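Local coordinates for cytoplasmic Protein STM1381 (Salmonella enterica subsp. enterica serovar Typhimurium, PDB 3SOZ), which is of unknown function but belongs to a putative glutamine amidotransferase family related to the class I glutamine amidotransferases, at residues Val140-Met145 with Gly211-Phe216; Asp144-Asp149 with Tyr182-Ala187; Pro177-Tyr182 with Pro227-Trp232. One frame throughout, in Å; residues are numbered along the deposited sequence.

Contacts 1 and 2 start from the same run of chain and share D144 and M145; this run touches strand 211-216 in contact 1 and pairs with strand 175-187 in contact 2. Contact 1 is core: buried apolar side chains meet one face of strand 211-216. Contact 2 lies nearer the surface, where backbone bonds between strands 143-144 and 175-187 do the holding and exposed side chains border them. Contact 3, elsewhere on strand 175-187, is partly buried and works through proline, leucine and aromatic faces against the short helix 227-230 and W232 just after it. F216 of contact 1 packs on F229 of contact 3, so the two meet through phenyl rings.

Contact 1: Val140-Met145 with Gly211-Phe216; sequences VLPVDM and GKVCCF
This is a buried, mainly apolar contact, in which the turn leading into strand 143-144 lies across one face of strand 211-216 in the central sheet. The strand offers every second residue: V213 and C215 point toward the turn, and C214 between them points away. P142 lies against both, its CD 3.7 Å from V213 CG1 and 3.6 Å from C215 SG, so the edge of the pyrrolidine ring spans the two side chains. V213 spreads its methyls in different directions. CG1, anti to the backbone N (chi1 -153°), meets L141 CD2 at 4.0 Å, the two side chains crossing at about a right angle. V213 CG2 approaches the backbone instead, 3.3 Å from V140 O, and lies 4.1 Å from V140 CG1. The thiol of C215 is turned beside its own backbone N (chi1 -69°), and this brings SG to 3.7 Å from V143 CG2. The sulfur is thus lined by P142 and V143, with L141 CB at its margin. The largely parallel central sheet, with V242 and I246 of helix 235-246 on its C214 face, is consistent with the class I glutamine amidotransferase-like family; L114 of the parallel neighbour strand 113-117 touches both L141 and V213, and Y208 of the antiparallel neighbour 200-208 packs on V140.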
loop_
_atom_site.group_PDB
_atom_site.type_symbol
_atom_site.label_atom_id
_atom_site.label_comp_id
_atom_site.label_asym_id
_atom_site.label_seq_id
_atom_site.Cartn_x
_atom_site.Cartn_y
_atom_site.Cartn_z
ATOM N N VAL A 140 -15.289 1.743 -17.359
ATOM C CA VAL A 140 -16.691 1.351 -17.238
ATOM C C VAL A 140 -17.507 2.070 -16.136
ATOM O O VAL A 140 -18.683 2.377 -16.328
ATOM C CB VAL A 140 -16.797 -0.145 -16.982
ATOM C CG1 VAL A 140 -18.233 -0.607 -16.982
ATOM C CG2 VAL A 140 -16.004 -0.904 -17.985
ATOM N N LEU A 141 -16.896 2.330 -14.976
ATOM C CA LEU A 141 -17.617 2.841 -13.791
ATOM C C LEU A 141 -17.962 4.322 -13.862
ATOM O O LEU A 141 -17.201 5.125 -14.430
ATOM C CB LEU A 141 -16.825 2.566 -12.492
ATOM C CG LEU A 141 -16.315 1.118 -12.348
ATOM C CD1 LEU A 141 -15.400 0.955 -11.108
ATOM C CD2 LEU A 141 -17.472 0.077 -12.384
ATOM N N PRO A 142 -19.112 4.688 -13.253
ATOM C CA PRO A 142 -19.604 6.045 -13.244
ATOM C C PRO A 142 -18.932 6.923 -12.195
ATOM O O PRO A 142 -19.298 8.105 -12.053
ATOM C CB PRO A 142 -21.088 5.860 -12.959
ATOM C CG PRO A 142 -21.173 4.571 -12.177
ATOM C CD PRO A 142 -20.055 3.740 -12.615
ATOM N N VAL A 143 -17.951 6.355 -11.479
ATOM C CA VAL A 143 -17.096 7.092 -10.492
ATOM C C VAL A 143 -15.586 7.113 -10.821
ATOM O O VAL A 143 -15.047 6.177 -11.464
ATOM C CB VAL A 143 -17.304 6.581 -9.092
ATOM C CG1 VAL A 143 -18.699 6.961 -8.604
ATOM C CG2 VAL A 143 -17.138 5.067 -9.061
ATOM N N ASP A 144 -14.929 8.209 -10.438
ATOM C CA ASP A 144 -13.474 8.227 -10.377
ATOM C C ASP A 144 -13.025 7.757 -9.008
ATOM O O ASP A 144 -13.675 8.054 -8.010
ATOM C CB ASP A 144 -12.887 9.618 -10.667
ATOM C CG ASP A 144 -12.817 9.941 -12.174
ATOM O OD1 ASP A 144 -12.512 9.033 -13.006
ATOM O OD2 ASP A 144 -13.086 11.118 -12.528
HETATM N N MSE A 145 -11.914 7.023 -8.982
HETATM C CA MSE A 145 -11.337 6.444 -7.766
HETATM C C MSE A 145 -10.081 7.156 -7.321
HETATM O O MSE A 145 -9.390 7.785 -8.114
HETATM C CB MSE A 145 -11.044 4.958 -7.987
HETATM C CG MSE A 145 -12.257 4.079 -7.785
HETATM SE SE MSE A 145 -12.063 2.390 -8.696
HETATM C CE MSE A 145 -12.263 2.888 -10.558
ATOM N N GLY A 211 -24.759 -0.074 -22.083
ATOM C CA GLY A 211 -25.007 -0.656 -20.760
ATOM C C GLY A 211 -25.190 0.284 -19.589
ATOM O O GLY A 211 -24.662 1.405 -19.584
ATOM N N LYS A 212 -25.926 -0.200 -18.590
ATOM C CA LYS A 212 -26.135 0.527 -17.327
ATOM C C LYS A 212 -25.215 0.084 -16.153
ATOM O O LYS A 212 -25.129 -1.111 -15.823
ATOM C CB LYS A 212 -27.602 0.388 -16.933
ATOM C CG LYS A 212 -28.542 0.825 -18.058
ATOM C CD LYS A 212 -30.033 0.823 -17.641
ATOM C CE LYS A 212 -30.955 0.563 -18.848
ATOM N NZ LYS A 212 -30.883 -0.866 -19.373
ATOM N N VAL A 213 -24.543 1.045 -15.524
ATOM C CA VAL A 213 -23.631 0.762 -14.399
ATOM C C VAL A 213 -24.095 1.388 -13.107
ATOM O O VAL A 213 -24.594 2.512 -13.084
ATOM C CB VAL A 213 -22.170 1.297 -14.607
ATOM C CG1 VAL A 213 -21.170 0.457 -13.805
ATOM C CG2 VAL A 213 -21.777 1.281 -16.037
ATOM N N CYS A 214 -23.862 0.679 -12.013
ATOM C CA CYS A 214 -24.161 1.225 -10.706
ATOM C C CYS A 214 -23.054 0.911 -9.673
ATOM O O CYS A 214 -22.542 -0.214 -9.599
ATOM C CB CYS A 214 -25.527 0.711 -10.260
ATOM S SG CYS A 214 -26.066 1.262 -8.663
ATOM N N CYS A 215 -22.688 1.941 -8.915
ATOM C CA CYS A 215 -21.766 1.856 -7.805
ATOM C C CYS A 215 -22.472 2.207 -6.522
ATOM O O CYS A 215 -23.122 3.246 -6.416
ATOM C CB CYS A 215 -20.649 2.841 -7.993
ATOM S SG CYS A 215 -19.631 2.361 -9.343
ATOM N N PHE A 216 -22.340 1.328 -5.547
ATOM C CA PHE A 216 -22.829 1.583 -4.220
ATOM C C PHE A 216 -21.590 1.627 -3.324
ATOM O O PHE A 216 -20.811 0.671 -3.300
ATOM C CB PHE A 216 -23.832 0.487 -3.802
ATOM C CG PHE A 216 -24.337 0.650 -2.415
ATOM C CD1 PHE A 216 -25.326 1.585 -2.129
ATOM C CD2 PHE A 216 -23.770 -0.068 -1.371
ATOM C CE1 PHE A 216 -25.759 1.770 -0.817
ATOM C CE2 PHE A 216 -24.204 0.111 -0.068
ATOM C CZ PHE A 216 -25.192 1.027 0.209
#

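Contact 2: Asp144-Asp149 with Tyr182-Ala187; sequences DMLDVD and YNKLIA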
loop_
_atom_site.group_PDB
_atom_site.type_symbol
_atom_site.label_atom_id
_atom_site.label_comp_id
_atom_site.label_asym_id
_atom_site.label_seq_id
_atom_site.Cartn_x
_atom_site.Cartn_y
_atom_site.Cartn_z
ATOM N N ASP A 144 -14.929 8.209 -10.438
ATOM C CA ASP A 144 -13.474 8.227 -10.377
ATOM C C ASP A 144 -13.025 7.757 -9.008
ATOM O O ASP A 144 -13.675 8.054 -8.010
ATOM C CB ASP A 144 -12.887 9.618 -10.667
ATOM C CG ASP A 144 -12.817 9.941 -12.174
ATOM O OD1 ASP A 144 -12.512 9.033 -13.006
ATOM O OD2 ASP A 144 -13.086 11.118 -12.528
HETATM N N MSE A 145 -11.914 7.023 -8.982
HETATM C CA MSE A 145 -11.337 6.444 -7.766
HETATM C C MSE A 145 -10.081 7.156 -7.321
HETATM O O MSE A 145 -9.390 7.785 -8.114
HETATM C CB MSE A 145 -11.044 4.958 -7.987
HETATM C CG MSE A 145 -12.257 4.079 -7.785
HETATM SE SE MSE A 145 -12.063 2.390 -8.696
HETATM C CE MSE A 145 -12.263 2.888 -10.558
ATOM N N LEU A 146 -9.793 7.046 -6.034
ATOM C CA LEU A 146 -8.602 7.642 -5.444
ATOM C C LEU A 146 -7.348 6.783 -5.691
ATOM O O LEU A 146 -7.423 5.563 -5.864
ATOM C CB LEU A 146 -8.831 7.797 -3.943
ATOM C CG LEU A 146 -9.321 9.145 -3.386
ATOM C CD1 LEU A 146 -10.015 10.063 -4.410
ATOM C CD2 LEU A 146 -10.188 8.952 -2.159
ATOM N N ASP A 147 -6.201 7.438 -5.734
ATOM C CA ASP A 147 -4.917 6.784 -5.727
ATOM C C ASP A 147 -4.615 6.120 -4.368
ATOM O O ASP A 147 -3.936 5.105 -4.311
ATOM C CB ASP A 147 -3.826 7.819 -5.984
ATOM C CG ASP A 147 -3.696 8.226 -7.448
ATOM O OD1 ASP A 147 -4.337 7.603 -8.334
ATOM O OD2 ASP A 147 -2.891 9.173 -7.711
ATOM N N VAL A 148 -5.073 6.701 -3.279
ATOM C CA VAL A 148 -4.726 6.217 -1.958
ATOM C C VAL A 148 -5.862 5.324 -1.429
ATOM O O VAL A 148 -6.919 5.206 -2.060
ATOM C CB VAL A 148 -4.516 7.376 -0.960
ATOM C CG1 VAL A 148 -3.511 8.368 -1.474
ATOM C CG2 VAL A 148 -5.864 8.072 -0.595
ATOM N N ASP A 149 -5.607 4.671 -0.298
ATOM C CA ASP A 149 -6.621 3.998 0.479
ATOM C C ASP A 149 -7.956 4.760 0.565
ATOM O O ASP A 149 -8.074 5.773 1.177
ATOM C CB ASP A 149 -6.081 3.662 1.883
ATOM C CG ASP A 149 -7.028 2.793 2.683
ATOM O OD1 ASP A 149 -8.253 2.949 2.574
ATOM O OD2 ASP A 149 -6.551 1.955 3.452
ATOM N N TYR A 182 -17.538 3.674 4.078
ATOM C CA TYR A 182 -17.773 3.565 2.657
ATOM C C TYR A 182 -16.465 3.859 1.936
ATOM O O TYR A 182 -15.509 4.380 2.519
ATOM C CB TYR A 182 -18.871 4.574 2.182
ATOM C CG TYR A 182 -18.502 6.034 2.439
ATOM C CD1 TYR A 182 -18.725 6.606 3.668
ATOM C CD2 TYR A 182 -17.892 6.805 1.478
ATOM C CE1 TYR A 182 -18.382 7.891 3.942
ATOM C CE2 TYR A 182 -17.523 8.116 1.762
ATOM C CZ TYR A 182 -17.776 8.628 3.023
ATOM O OH TYR A 182 -17.433 9.918 3.369
ATOM N N ASN A 183 -16.460 3.539 0.648
ATOM C CA ASN A 183 -15.406 3.939 -0.245
ATOM C C ASN A 183 -15.667 5.354 -0.757
ATOM O O ASN A 183 -16.750 5.675 -1.218
ATOM C CB ASN A 183 -15.337 2.956 -1.406
ATOM C CG ASN A 183 -14.807 1.591 -1.002
ATOM O OD1 ASN A 183 -15.560 0.619 -0.858
ATOM N ND2 ASN A 183 -13.488 1.505 -0.844
ATOM N N LYS A 184 -14.653 6.201 -0.688
ATOM C CA LYS A 184 -14.790 7.576 -1.059
ATOM C C LYS A 184 -14.548 7.602 -2.534
ATOM O O LYS A 184 -13.493 7.144 -2.978
ATOM C CB LYS A 184 -13.738 8.419 -0.369
ATOM C CG LYS A 184 -13.778 9.873 -0.753
ATOM C CD LYS A 184 -12.791 10.690 0.056
ATOM C CE LYS A 184 -12.814 12.163 -0.407
ATOM N NZ LYS A 184 -12.133 13.031 0.598
ATOM N N LEU A 185 -15.543 8.145 -3.256
ATOM C CA LEU A 185 -15.560 8.312 -4.696
ATOM C C LEU A 185 -15.972 9.731 -5.111
ATOM O O LEU A 185 -16.390 10.575 -4.304
ATOM C CB LEU A 185 -16.529 7.317 -5.324
ATOM C CG LEU A 185 -16.223 5.870 -4.943
ATOM C CD1 LEU A 185 -17.421 5.017 -5.078
ATOM C CD2 LEU A 185 -15.132 5.364 -5.798
ATOM N N ILE A 186 -15.821 9.985 -6.401
ATOM C CA ILE A 186 -16.136 11.266 -7.008
ATOM C C ILE A 186 -17.041 10.950 -8.199
ATOM O O ILE A 186 -16.703 10.080 -9.009
ATOM C CB ILE A 186 -14.843 11.925 -7.532
ATOM C CG1 ILE A 186 -13.953 12.351 -6.366
ATOM C CG2 ILE A 186 -15.172 13.093 -8.507
ATOM C CD1 ILE A 186 -12.485 12.709 -6.766
ATOM N N ALA A 187 -18.183 11.621 -8.322
ATOM C CA ALA A 187 -19.033 11.377 -9.517
ATOM C C ALA A 187 -18.370 11.870 -10.826
ATOM O O ALA A 187 -17.755 12.930 -10.871
ATOM C CB ALA A 187 -20.412 11.944 -9.329
#
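The amide nitrogen of D144 is gripped by one bond, to the carbonyl of I186: D144 N to I186 O is 2.9 Å, the bond is somewhat bent, 153° at the hydrogen, and the donor lies in the carbonyl plane. A second, weak bond runs back from I186 N to D144 O at 3.3 Å, and the two together close an antiparallel hydrogen-bonded pair between strand 143-144 and strand 175-187. The side chains of D144 and I186 leave on the same face of the sheet, with CB of D144 and CB of I186 4.4 Å apart. The next residues, M145 and L185, are buried and run side by side in the same direction; the selenomethionine CG of M145 touches L185 CD2 at 3.7 Å, and that methyl also rests near D144 O. Beyond the bridge, L146 lays CD2 obliquely against the extended aliphatic chain of K184, nearest at K184 CD, 3.8 Å, while L146 CD1 faces I186 CD1. Farther along, D147 meets V148 of the third subunit. The hold is therefore mostly backbone-made at the bridge itself, and K184 serves as apolar surface for L146 along CB, CG and CD, before its charged end.

Contact 3: Pro177-Tyr182 with Pro227-Trp232; sequences PPLLGY and PQFLQW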
loop_
_atom_site.group_PDB
_atom_site.type_symbol
_atom_site.label_atom_id
_atom_site.label_comp_id
_atom_site.label_asym_id
_atom_site.label_seq_id
_atom_site.Cartn_x
_atom_site.Cartn_y
_atom_site.Cartn_z
ATOM N N PRO A 177 -30.688 4.164 7.164
ATOM C CA PRO A 177 -30.082 3.676 8.417
ATOM C C PRO A 177 -28.582 4.004 8.404
ATOM O O PRO A 177 -28.019 4.277 7.321
ATOM C CB PRO A 177 -30.321 2.173 8.379
ATOM C CG PRO A 177 -30.908 1.884 6.976
ATOM C CD PRO A 177 -30.825 3.098 6.154
ATOM N N PRO A 178 -27.933 4.031 9.588
ATOM C CA PRO A 178 -26.521 4.418 9.541
ATOM C C PRO A 178 -25.636 3.306 8.939
ATOM O O PRO A 178 -25.894 2.127 9.132
ATOM C CB PRO A 178 -26.184 4.647 11.015
ATOM C CG PRO A 178 -27.103 3.710 11.727
ATOM C CD PRO A 178 -28.376 3.738 10.969
ATOM N N LEU A 179 -24.607 3.697 8.202
ATOM C CA LEU A 179 -23.598 2.751 7.726
ATOM C C LEU A 179 -22.310 3.094 8.472
ATOM O O LEU A 179 -22.139 4.254 8.847
ATOM C CB LEU A 179 -23.427 2.878 6.206
ATOM C CG LEU A 179 -24.656 2.531 5.351
ATOM C CD1 LEU A 179 -24.510 3.131 3.996
ATOM C CD2 LEU A 179 -24.908 1.052 5.209
ATOM N N LEU A 180 -21.418 2.109 8.660
ATOM C CA LEU A 180 -20.174 2.299 9.399
ATOM C C LEU A 180 -18.919 2.639 8.572
ATOM O O LEU A 180 -17.814 2.823 9.140
ATOM C CB LEU A 180 -19.916 1.117 10.304
ATOM C CG LEU A 180 -21.037 0.797 11.286
ATOM C CD1 LEU A 180 -20.586 -0.273 12.256
ATOM C CD2 LEU A 180 -21.340 2.043 12.043
ATOM N N GLY A 181 -19.076 2.746 7.254
ATOM C CA GLY A 181 -18.009 3.262 6.427
ATOM C C GLY A 181 -18.377 3.132 4.961
ATOM O O GLY A 181 -19.419 2.565 4.628
ATOM N N TYR A 182 -17.538 3.674 4.078
ATOM C CA TYR A 182 -17.773 3.565 2.657
ATOM C C TYR A 182 -16.465 3.859 1.936
ATOM O O TYR A 182 -15.509 4.380 2.519
ATOM C CB TYR A 182 -18.871 4.574 2.182
ATOM C CG TYR A 182 -18.502 6.034 2.439
ATOM C CD1 TYR A 182 -18.725 6.606 3.668
ATOM C CD2 TYR A 182 -17.892 6.805 1.478
ATOM C CE1 TYR A 182 -18.382 7.891 3.942
ATOM C CE2 TYR A 182 -17.523 8.116 1.762
ATOM C CZ TYR A 182 -17.776 8.628 3.023
ATOM O OH TYR A 182 -17.433 9.918 3.369
ATOM N N PRO A 227 -26.075 -3.615 11.428
ATOM C CA PRO A 227 -27.257 -4.440 11.627
ATOM C C PRO A 227 -28.534 -3.602 11.411
ATOM O O PRO A 227 -29.535 -4.146 10.988
ATOM C CB PRO A 227 -27.112 -4.919 13.084
ATOM C CG PRO A 227 -25.695 -4.655 13.432
ATOM C CD PRO A 227 -25.333 -3.435 12.683
ATOM N N GLN A 228 -28.473 -2.289 11.650
ATOM C CA GLN A 228 -29.565 -1.384 11.296
ATOM C C GLN A 228 -29.841 -1.372 9.791
ATOM O O GLN A 228 -30.926 -1.015 9.372
ATOM C CB GLN A 228 -29.252 0.067 11.713
ATOM C CG GLN A 228 -29.298 0.361 13.181
ATOM C CD GLN A 228 -28.184 -0.346 13.957
ATOM O OE1 GLN A 228 -26.985 -0.241 13.624
ATOM N NE2 GLN A 228 -28.579 -1.079 14.993
ATOM N N PHE A 229 -28.836 -1.669 8.985
ATOM C CA PHE A 229 -28.957 -1.591 7.537
ATOM C C PHE A 229 -29.624 -2.868 7.047
ATOM O O PHE A 229 -30.548 -2.798 6.267
ATOM C CB PHE A 229 -27.587 -1.348 6.879
ATOM C CG PHE A 229 -27.621 -1.261 5.361
ATOM C CD1 PHE A 229 -28.545 -0.457 4.697
ATOM C CD2 PHE A 229 -26.702 -1.982 4.586
ATOM C CE1 PHE A 229 -28.561 -0.377 3.272
ATOM C CE2 PHE A 229 -26.695 -1.904 3.154
ATOM C CZ PHE A 229 -27.626 -1.101 2.503
ATOM N N LEU A 230 -29.183 -4.014 7.555
ATOM C CA LEU A 230 -29.733 -5.321 7.169
ATOM C C LEU A 230 -31.142 -5.571 7.709
ATOM O O LEU A 230 -31.879 -6.419 7.187
ATOM C CB LEU A 230 -28.826 -6.503 7.634
ATOM C CG LEU A 230 -27.331 -6.625 7.284
ATOM C CD1 LEU A 230 -26.730 -7.885 7.936
ATOM C CD2 LEU A 230 -27.062 -6.630 5.781
ATOM N N GLN A 231 -31.507 -4.894 8.788
ATOM C CA GLN A 231 -32.839 -5.090 9.338
ATOM C C GLN A 231 -33.801 -4.009 8.881
ATOM O O GLN A 231 -34.970 -4.082 9.185
ATOM C CB GLN A 231 -32.803 -5.154 10.844
ATOM C CG GLN A 231 -31.958 -6.266 11.426
ATOM C CD GLN A 231 -31.559 -5.916 12.864
ATOM O OE1 GLN A 231 -30.931 -6.715 13.533
ATOM N NE2 GLN A 231 -31.930 -4.716 13.337
ATOM N N TRP A 232 -33.297 -3.021 8.145
ATOM C CA TRP A 232 -34.107 -2.010 7.470
ATOM C C TRP A 232 -35.349 -2.594 6.802
ATOM O O TRP A 232 -35.326 -3.742 6.357
ATOM C CB TRP A 232 -33.263 -1.393 6.388
ATOM C CG TRP A 232 -33.662 -0.062 5.970
ATOM C CD1 TRP A 232 -34.450 0.819 6.652
ATOM C CD2 TRP A 232 -33.239 0.604 4.777
ATOM N NE1 TRP A 232 -34.555 1.995 5.944
ATOM C CE2 TRP A 232 -33.829 1.892 4.787
ATOM C CE3 TRP A 232 -32.415 0.242 3.698
ATOM C CZ2 TRP A 232 -33.610 2.835 3.753
ATOM C CZ3 TRP A 232 -32.191 1.194 2.660
ATOM C CH2 TRP A 232 -32.787 2.468 2.704
#
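One face of the W232 indole is covered by P177, whose CG stands 3.4 Å from the centroid of the five-membered ring and 9° off its normal, an almost vertical CH-pi contact. P177 CD continues over the same face and reaches CE2 of W232 at 3.5 Å, so the proline spans both rings of the indole. The phenyl ring of F229 receives L179 CD2 on one face, 3.7 Å from the centroid and 21° off the normal, displaced toward the rim; P177 CG lies at its edge, 4.0 Å from F229 CD1. The same CG thus meets an indole face and a phenyl edge. Both aromatic side chains have CG anti to the backbone N, F229 with chi1 180°. F229 lies in the short helix 227-230, whose turn is closed by the hydrogen bond from Q231 N to P227 O; W232 follows just beyond it. The helix packs against P177-L179, just before strand 175-187 turns its corner at L180, and P177 and P178, having no N-H to give, meet the helix and W232 through their rings. P177 CB rests 3.4 Å from the carbonyl oxygen Q228 O, and P178 CD meets Q228 CB at 3.8 Å, an oblique crossing near the surface. The carbonyl of P178 accepts a hydrogen bond from S226 OG, just ahead of the helix. Around the rings, Y235 meets F229 edge-to-face, F173 and W176 meet W232, and M94 of the second subunit packs on L180 and P227.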